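Local structure of probable alginate O-acetylase AlgJ (4O8V) at residues D245-L257 with W272-L285. The protein probably works with AlgI and AlgF at the inner membrane to add acetyl groups to the mannuronate residues of alginate. Sequence-based numbering, arbitrary orientation. Where two conformers were deposited one is given.
Sequences DGHGPLLPMLKYL and WEFPERYLPMKNDL
Trp272 meets Pro249 and Met253 with both an edge and a face. From the ring edge its NE1 donates to Pro249 O (2.9 Å), approaching from above the carbonyl plane, while the selenomethionine Met253, whose chain folds back at chi2 (59°) and chi3 (79°), lays CE over the five-membered ring, 3.5 Å from its centroid, in a CH-pi contact. A leucine in place of Trp272 would probably leave Pro249 O without this donor and open a gap beneath the Met253 methyl. Next comes Phe274, over whose ring centre Pro249 CG sits in a CH-pi contact, 6° off the normal. Strand 269-275 is an inner strand of the parallel sheet of this SGNH hydrolase-like fold, and helix 250-257 packs on one face of the sheet, over strands 269-275 and 212-215. Tyr278 takes Pro249 CD over one face of its ring, 3.6 Å from the centroid, so the proline sits in the corner formed by two aromatic faces, one atom to each; the Tyr278 side chain lies about 6 Å from that of Ser218, the probable nucleophile. A water links Tyr278 OH to Gly248 N. A second water donates to Asn283 OD1 (2.8 Å) and to His247 O and accepts from Leu251 N, while Asn283 ND2 bonds Asn38 OD1. Finally, Leu285 CD2 rests against Leu254 CD1 at 3.8 Å.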
loop_
_atom_site.group_PDB
_atom_site.type_symbol
_atom_site.label_atom_id
_atom_site.label_comp_id
_atom_site.label_asym_id
_atom_site.label_seq_id
_atom_site.Cartn_x
_atom_site.Cartn_y
_atom_site.Cartn_z
ATOM N N ASP A 245 -2.356 -1.943 -10.839
ATOM C CA ASP A 245 -2.166 -0.503 -10.893
ATOM C C ASP A 245 -3.481 0.158 -11.323
ATOM O O ASP A 245 -4.081 -0.251 -12.307
ATOM C CB ASP A 245 -1.002 -0.190 -11.856
ATOM C CG ASP A 245 -0.492 1.234 -11.741
ATOM O OD1 ASP A 245 -1.318 2.150 -11.565
ATOM O OD2 ASP A 245 0.742 1.436 -11.838
ATOM N N GLY A 246 -3.960 1.133 -10.550
ATOM C CA GLY A 246 -5.028 2.019 -10.996
ATOM C C GLY A 246 -6.475 1.710 -10.641
ATOM O O GLY A 246 -7.386 2.306 -11.211
ATOM N N HIS A 247 -6.703 0.792 -9.703
ATOM C CA HIS A 247 -8.064 0.418 -9.333
ATOM C C HIS A 247 -8.277 0.495 -7.827
ATOM O O HIS A 247 -9.284 0.027 -7.312
ATOM C CB HIS A 247 -8.385 -0.996 -9.825
ATOM C CG HIS A 247 -8.153 -1.186 -11.290
ATOM N ND1 HIS A 247 -8.988 -0.654 -12.250
ATOM C CD2 HIS A 247 -7.172 -1.836 -11.961
ATOM C CE1 HIS A 247 -8.534 -0.971 -13.448
ATOM N NE2 HIS A 247 -7.434 -1.687 -13.301
ATOM N N GLY A 248 -7.320 1.082 -7.122
ATOM C CA GLY A 248 -7.399 1.139 -5.678
ATOM C C GLY A 248 -7.062 -0.206 -5.072
ATOM O O GLY A 248 -6.733 -1.147 -5.785
ATOM N N PRO A 249 -7.111 -0.291 -3.742
ATOM C CA PRO A 249 -6.662 -1.463 -2.982
ATOM C C PRO A 249 -7.716 -2.564 -2.840
ATOM O O PRO A 249 -7.339 -3.725 -2.599
ATOM C CB PRO A 249 -6.323 -0.866 -1.611
ATOM C CG PRO A 249 -7.270 0.289 -1.483
ATOM C CD PRO A 249 -7.343 0.885 -2.874
ATOM N N LEU A 250 -8.998 -2.233 -3.006
ATOM C CA LEU A 250 -10.074 -3.210 -2.737
ATOM C C LEU A 250 -10.381 -4.113 -3.941
ATOM O O LEU A 250 -10.463 -5.343 -3.796
ATOM C CB LEU A 250 -11.362 -2.491 -2.288
ATOM C CG LEU A 250 -12.531 -3.458 -2.020
ATOM C CD1 LEU A 250 -12.198 -4.414 -0.863
ATOM C CD2 LEU A 250 -13.804 -2.676 -1.726
ATOM N N LEU A 251 -10.554 -3.516 -5.123
ATOM C CA LEU A 251 -10.903 -4.290 -6.317
ATOM C C LEU A 251 -9.902 -5.416 -6.626
ATOM O O LEU A 251 -10.311 -6.531 -6.956
ATOM C CB LEU A 251 -11.061 -3.367 -7.538
ATOM C CG LEU A 251 -12.500 -2.946 -7.879
ATOM C CD1 LEU A 251 -13.216 -2.415 -6.658
ATOM C CD2 LEU A 251 -12.528 -1.904 -8.996
ATOM N N PRO A 252 -8.586 -5.150 -6.525
ATOM C CA PRO A 252 -7.693 -6.294 -6.716
ATOM C C PRO A 252 -7.854 -7.376 -5.651
ATOM O O PRO A 252 -7.631 -8.544 -5.981
ATOM C CB PRO A 252 -6.284 -5.671 -6.629
ATOM C CG PRO A 252 -6.475 -4.261 -7.006
ATOM C CD PRO A 252 -7.830 -3.890 -6.413
HETATM N N MSE A 253 -8.223 -7.022 -4.421
HETATM C CA MSE A 253 -8.449 -8.056 -3.406
HETATM C C MSE A 253 -9.697 -8.868 -3.727
HETATM O O MSE A 253 -9.682 -10.096 -3.605
HETATM C CB MSE A 253 -8.569 -7.465 -2.004
HETATM C CG MSE A 253 -8.945 -8.492 -0.950
HETATM SE SE MSE A 253 -7.659 -9.994 -0.797
HETATM C CE MSE A 253 -6.376 -9.004 0.222
ATOM N N LEU A 254 -10.775 -8.205 -4.153
ATOM C CA LEU A 254 -11.989 -8.970 -4.497
ATOM C C LEU A 254 -11.739 -9.891 -5.704
ATOM O O LEU A 254 -12.225 -11.042 -5.745
ATOM C CB LEU A 254 -13.164 -8.025 -4.754
ATOM C CG LEU A 254 -13.445 -7.033 -3.615
ATOM C CD1 LEU A 254 -14.567 -6.067 -4.007
ATOM C CD2 LEU A 254 -13.799 -7.783 -2.340
ATOM N N LYS A 255 -10.976 -9.398 -6.674
ATOM C CA LYS A 255 -10.591 -10.215 -7.819
ATOM C C LYS A 255 -9.818 -11.446 -7.365
ATOM O O LYS A 255 -10.090 -12.566 -7.807
ATOM C CB LYS A 255 -9.756 -9.398 -8.807
ATOM C CG LYS A 255 -9.232 -10.183 -9.994
ATOM C CD LYS A 255 -8.737 -9.232 -11.073
ATOM C CE LYS A 255 -7.777 -9.908 -12.027
ATOM N NZ LYS A 255 -7.258 -8.925 -13.023
ATOM N N TYR A 256 -8.861 -11.234 -6.469
ATOM C CA TYR A 256 -8.066 -12.340 -5.933
ATOM C C TYR A 256 -8.932 -13.418 -5.257
ATOM O O TYR A 256 -8.737 -14.618 -5.479
ATOM C CB TYR A 256 -7.024 -11.818 -4.929
ATOM C CG TYR A 256 -6.212 -12.945 -4.338
ATOM C CD1 TYR A 256 -5.397 -13.724 -5.136
ATOM C CD2 TYR A 256 -6.278 -13.234 -2.985
ATOM C CE1 TYR A 256 -4.660 -14.762 -4.597
ATOM C CE2 TYR A 256 -5.558 -14.269 -2.439
ATOM C CZ TYR A 256 -4.753 -15.021 -3.236
ATOM O OH TYR A 256 -4.028 -16.045 -2.669
ATOM N N LEU A 257 -9.887 -12.993 -4.442
ATOM C CA LEU A 257 -10.749 -13.955 -3.748
ATOM C C LEU A 257 -11.576 -14.793 -4.711
ATOM O O LEU A 257 -11.942 -15.914 -4.390
ATOM C CB LEU A 257 -11.695 -13.240 -2.781
ATOM C CG LEU A 257 -11.006 -12.506 -1.623
ATOM C CD1 LEU A 257 -12.032 -11.733 -0.818
ATOM C CD2 LEU A 257 -10.275 -13.506 -0.739
ATOM N N TRP A 272 -1.838 -7.527 2.440
ATOM C CA TRP A 272 -2.761 -6.637 1.736
ATOM C C TRP A 272 -2.333 -5.185 1.951
ATOM O O TRP A 272 -2.528 -4.628 3.033
ATOM C CB TRP A 272 -4.183 -6.830 2.246
ATOM C CG TRP A 272 -5.222 -6.096 1.462
ATOM C CD1 TRP A 272 -5.044 -5.379 0.301
ATOM C CD2 TRP A 272 -6.627 -6.017 1.768
ATOM N NE1 TRP A 272 -6.245 -4.867 -0.127
ATOM C CE2 TRP A 272 -7.231 -5.234 0.759
ATOM C CE3 TRP A 272 -7.421 -6.523 2.796
ATOM C CZ2 TRP A 272 -8.611 -4.952 0.743
ATOM C CZ3 TRP A 272 -8.789 -6.246 2.789
ATOM C CH2 TRP A 272 -9.367 -5.462 1.764
ATOM N N GLU A 273 -1.753 -4.597 0.913
ATOM C CA GLU A 273 -1.269 -3.218 0.963
ATOM C C GLU A 273 -2.416 -2.254 0.620
ATOM O O GLU A 273 -3.064 -2.359 -0.430
ATOM C CB GLU A 273 -0.068 -3.060 0.029
ATOM C CG GLU A 273 0.292 -1.619 -0.279
ATOM C CD GLU A 273 -0.248 -1.159 -1.629
ATOM O OE1 GLU A 273 -0.050 -1.878 -2.645
ATOM O OE2 GLU A 273 -0.847 -0.061 -1.688
ATOM N N PHE A 274 -2.683 -1.337 1.548
ATOM C CA PHE A 274 -3.892 -0.514 1.552
ATOM C C PHE A 274 -3.505 0.886 2.046
ATOM O O PHE A 274 -3.450 1.130 3.252
ATOM C CB PHE A 274 -4.967 -1.158 2.463
ATOM C CG PHE A 274 -6.378 -0.660 2.226
ATOM C CD1 PHE A 274 -6.672 0.700 2.229
ATOM C CD2 PHE A 274 -7.427 -1.570 1.995
ATOM C CE1 PHE A 274 -7.990 1.148 2.026
ATOM C CE2 PHE A 274 -8.739 -1.129 1.771
ATOM C CZ PHE A 274 -9.019 0.234 1.779
ATOM N N PRO A 275 -3.206 1.806 1.124
ATOM C CA PRO A 275 -2.795 3.145 1.556
ATOM C C PRO A 275 -3.940 3.885 2.281
ATOM O O PRO A 275 -5.103 3.732 1.899
ATOM C CB PRO A 275 -2.426 3.850 0.234
ATOM C CG PRO A 275 -2.108 2.701 -0.729
ATOM C CD PRO A 275 -3.144 1.645 -0.338
ATOM N N GLU A 276 -3.623 4.670 3.306
ATOM C CA GLU A 276 -4.672 5.221 4.166
ATOM C C GLU A 276 -5.704 6.089 3.431
ATOM O O GLU A 276 -6.885 6.048 3.765
ATOM C CB GLU A 276 -4.053 6.013 5.327
ATOM C CG GLU A 276 -3.341 7.299 4.924
ATOM C CD GLU A 276 -3.099 8.253 6.090
ATOM O OE1 GLU A 276 -4.020 9.019 6.456
ATOM O OE2 GLU A 276 -1.975 8.269 6.624
ATOM N N ARG A 277 -5.282 6.841 2.413
ATOM C CA ARG A 277 -6.175 7.787 1.756
ATOM C C ARG A 277 -7.355 7.123 1.044
ATOM O O ARG A 277 -8.320 7.794 0.711
ATOM C CB ARG A 277 -5.404 8.647 0.745
ATOM C CG ARG A 277 -5.029 7.920 -0.566
ATOM C CD ARG A 277 -4.141 8.848 -1.414
ATOM N NE ARG A 277 -3.898 8.403 -2.788
ATOM C CZ ARG A 277 -2.778 7.794 -3.175
ATOM N NH1 ARG A 277 -1.835 7.523 -2.283
ATOM N NH2 ARG A 277 -2.607 7.444 -4.445
ATOM N N TYR A 278 -7.264 5.818 0.803
ATOM C CA TYR A 278 -8.340 5.096 0.115
ATOM C C TYR A 278 -9.503 4.725 1.026
ATOM O O TYR A 278 -10.563 4.347 0.537
ATOM C CB TYR A 278 -7.810 3.812 -0.542
ATOM C CG TYR A 278 -6.954 4.057 -1.766
ATOM C CD1 TYR A 278 -7.530 4.406 -2.990
ATOM C CD2 TYR A 278 -5.570 3.955 -1.691
ATOM C CE1 TYR A 278 -6.741 4.642 -4.109
ATOM C CE2 TYR A 278 -4.778 4.189 -2.797
ATOM C CZ TYR A 278 -5.363 4.527 -4.003
ATOM O OH TYR A 278 -4.552 4.755 -5.100
ATOM N N LEU A 279 -9.315 4.795 2.342
ATOM C CA LEU A 279 -10.373 4.336 3.253
ATOM C C LEU A 279 -11.669 5.166 3.115
ATOM O O LEU A 279 -12.763 4.602 3.094
ATOM C CB LEU A 279 -9.888 4.353 4.709
ATOM C CG LEU A 279 -10.875 3.732 5.715
ATOM C CD1 LEU A 279 -11.110 2.264 5.425
ATOM C CD2 LEU A 279 -10.377 3.918 7.134
ATOM N N PRO A 280 -11.560 6.502 2.996
ATOM C CA PRO A 280 -12.842 7.197 2.822
ATOM C C PRO A 280 -13.205 7.452 1.360
ATOM O O PRO A 280 -13.957 8.387 1.086
ATOM C CB PRO A 280 -12.620 8.507 3.566
ATOM C CG PRO A 280 -11.150 8.784 3.389
ATOM C CD PRO A 280 -10.465 7.440 3.327
HETATM N N MSE A 281 -12.695 6.625 0.451
HETATM C CA MSE A 281 -12.995 6.760 -0.976
HETATM C C MSE A 281 -13.942 5.678 -1.488
HETATM O O MSE A 281 -13.901 4.534 -1.042
HETATM C CB MSE A 281 -11.696 6.759 -1.794
HETATM C CG MSE A 281 -10.847 7.989 -1.523
HETATM SE SE MSE A 281 -9.110 8.013 -2.483
HETATM C CE MSE A 281 -9.876 8.197 -4.285
ATOM N N LYS A 282 -14.783 6.043 -2.450
ATOM C CA LYS A 282 -15.766 5.098 -2.982
ATOM C C LYS A 282 -15.115 4.071 -3.890
ATOM O O LYS A 282 -14.211 4.374 -4.652
ATOM C CB LYS A 282 -16.876 5.838 -3.729
ATOM C CG LYS A 282 -18.013 4.941 -4.196
ATOM C CD LYS A 282 -19.359 5.446 -3.666
ATOM C CE LYS A 282 -20.542 4.747 -4.324
ATOM N NZ LYS A 282 -20.761 5.208 -5.724
ATOM N N ASN A 283 -15.558 2.830 -3.777
ATOM C CA ASN A 283 -15.111 1.793 -4.684
ATOM C C ASN A 283 -16.243 1.390 -5.585
ATOM O O ASN A 283 -17.382 1.267 -5.137
ATOM C CB ASN A 283 -14.594 0.597 -3.909
ATOM C CG ASN A 283 -13.270 0.882 -3.287
ATOM O OD1 ASN A 283 -12.305 1.104 -4.000
ATOM N ND2 ASN A 283 -13.219 0.926 -1.970
ATOM N N ASP A 284 -15.943 1.198 -6.858
ATOM C CA ASP A 284 -16.978 0.805 -7.798
ATOM C C ASP A 284 -17.163 -0.714 -7.726
ATOM O O ASP A 284 -16.330 -1.475 -8.226
ATOM C CB ASP A 284 -16.613 1.263 -9.212
ATOM C CG ASP A 284 -17.604 0.796 -10.260
ATOM O OD1 ASP A 284 -18.724 0.361 -9.909
ATOM O OD2 ASP A 284 -17.261 0.882 -11.456
ATOM N N LEU A 285 -18.254 -1.143 -7.096
ATOM C CA LEU A 285 -18.549 -2.563 -6.950
ATOM C C LEU A 285 -19.581 -3.055 -7.958
ATOM O O LEU A 285 -20.117 -4.160 -7.810
ATOM C CB LEU A 285 -19.047 -2.861 -5.537
ATOM C CG LEU A 285 -18.098 -2.396 -4.425
ATOM C CD1 LEU A 285 -18.732 -2.689 -3.076
ATOM C CD2 LEU A 285 -16.770 -3.078 -4.546
HETATM O O HOH W 1 -10.302 -0.589 -4.974
HETATM O O HOH W 2 -5.462 3.335 -7.707
#